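Local coordinates for putative hemin transport system, substrate-binding protein (Burkholderia cenocepacia J2315, PDB 5GIZ), which binds heme in the periplasm and probably delivers it to an ABC-type heme importer of the inner membrane, at residues 70-73 / 74-78. Sequence-based numbering, arbitrary orientation.
Sequences VLAS and AEAGP
The methyl group of Ala72, last residue of the parallel strand 69-72, meets that of Ala76, with CB to CB at 3.9 Å, where the chain doubles back on its way to helix 79-87. Val92 of strand 91-94 touches Ala72, and Ile11 of strand 6-11 touches Ala76. Ser73 then opens a type I beta turn that ends at Ala76. Its carbonyl oxygen takes the closing bond from the backbone N of Ala76, 3.1 Å from Ser73 O, and the N-H points fairly straight at the oxygen (161°) although the donor stands well above the carbonyl plane. A water lies 2.9 Å from Ser73 O and 3.0 Å from Ala76 O and bridges the two carbonyl oxygens.

The hydroxyl of Ser73 sits between its own backbone N and carbonyl carbon (chi1 68°), which turns it over the inside of the turn, with Ser73 OG 3.3 Å from Glu75 N. Glu75 starts with CG beside its backbone N, and a bend at chi2 (97°) carries the carboxylate back alongside Ser73, so that OE1 lies 3.4 Å from Ser73 CB. A second water donates to Glu75 OE1 at 2.9 Å and is linked only weakly to Ser73 OG.

Gln54, which contacts heme in heme-bound BhuT, touches the side chains of Ser73 and Glu75, and Arg55, another heme contact, is close to Glu75. The turn thus sets a serine hydroxyl and a carboxylate beside Gln54 and Arg55, two residues that bind heme, where the acidic group probably helps to orient the guanidinium group of Arg55 electrostatically.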
loop_
_atom_site.group_PDB
_atom_site.type_symbol
_atom_site.label_atom_id
_atom_site.label_comp_id
_atom_site.label_asym_id
_atom_site.label_seq_id
_atom_site.Cartn_x
_atom_site.Cartn_y
_atom_site.Cartn_z
ATOM N N VAL A 70 18.841 5.874 6.053
ATOM C CA VAL A 70 17.650 5.072 6.100
ATOM C C VAL A 70 16.467 5.981 5.734
ATOM O O VAL A 70 16.275 7.016 6.356
ATOM C CB VAL A 70 17.411 4.451 7.505
ATOM C CG1 VAL A 70 16.062 3.766 7.570
ATOM C CG2 VAL A 70 18.552 3.535 7.925
ATOM N N LEU A 71 15.698 5.583 4.744
ATOM C CA LEU A 71 14.440 6.188 4.417
ATOM C C LEU A 71 13.368 5.334 5.022
ATOM O O LEU A 71 13.257 4.157 4.688
ATOM C CB LEU A 71 14.252 6.255 2.904
ATOM C CG LEU A 71 15.421 6.891 2.128
ATOM C CD1 LEU A 71 15.149 6.726 0.610
ATOM C CD2 LEU A 71 15.652 8.293 2.557
ATOM N N ALA A 72 12.597 5.916 5.938
ATOM C CA ALA A 72 11.664 5.153 6.730
ATOM C C ALA A 72 10.249 5.618 6.612
ATOM O O ALA A 72 9.949 6.825 6.726
ATOM C CB ALA A 72 12.076 5.197 8.202
ATOM N N SER A 73 9.367 4.665 6.406
ATOM C CA SER A 73 7.951 4.983 6.314
ATOM C C SER A 73 7.468 5.323 7.710
ATOM O O SER A 73 8.111 5.000 8.739
ATOM C CB SER A 73 7.202 3.787 5.774
ATOM O OG SER A 73 7.264 2.796 6.747
ATOM N N ALA A 74 6.253 5.859 7.724
ATOM C CA ALA A 74 5.561 6.192 8.964
ATOM C C ALA A 74 5.399 4.968 9.869
ATOM O O ALA A 74 5.388 5.091 11.075
ATOM C CB ALA A 74 4.193 6.798 8.622
ATOM N N GLU A 75 5.301 3.798 9.267
ATOM C CA GLU A 75 5.049 2.540 9.970
ATOM C C GLU A 75 6.319 1.866 10.558
ATOM O O GLU A 75 6.246 0.931 11.385
ATOM C CB GLU A 75 4.288 1.618 8.994
ATOM C CG GLU A 75 2.934 2.197 8.518
ATOM C CD GLU A 75 2.924 2.920 7.146
ATOM O OE1 GLU A 75 3.970 3.294 6.592
ATOM O OE2 GLU A 75 1.817 3.141 6.595
ATOM N N ALA A 76 7.504 2.348 10.173
ATOM C CA ALA A 76 8.771 1.732 10.606
ATOM C C ALA A 76 8.968 1.762 12.131
ATOM O O ALA A 76 8.771 2.781 12.747
ATOM C CB ALA A 76 9.929 2.434 9.918
ATOM N N GLY A 77 9.339 0.635 12.712
ATOM C CA GLY A 77 9.505 0.496 14.147
ATOM C C GLY A 77 10.061 -0.847 14.553
ATOM O O GLY A 77 10.459 -1.636 13.705
ATOM N N PRO A 78 10.121 -1.135 15.865
ATOM C CA PRO A 78 9.512 -0.324 16.907
ATOM C C PRO A 78 10.372 0.870 17.241
ATOM O O PRO A 78 11.502 0.979 16.778
ATOM C CB PRO A 78 9.447 -1.297 18.094
ATOM C CG PRO A 78 10.607 -2.168 17.918
ATOM C CD PRO A 78 10.745 -2.351 16.415
HETATM O O HOH W 1 8.669 5.473 11.532
HETATM O O HOH W 2 5.069 1.279 4.844
#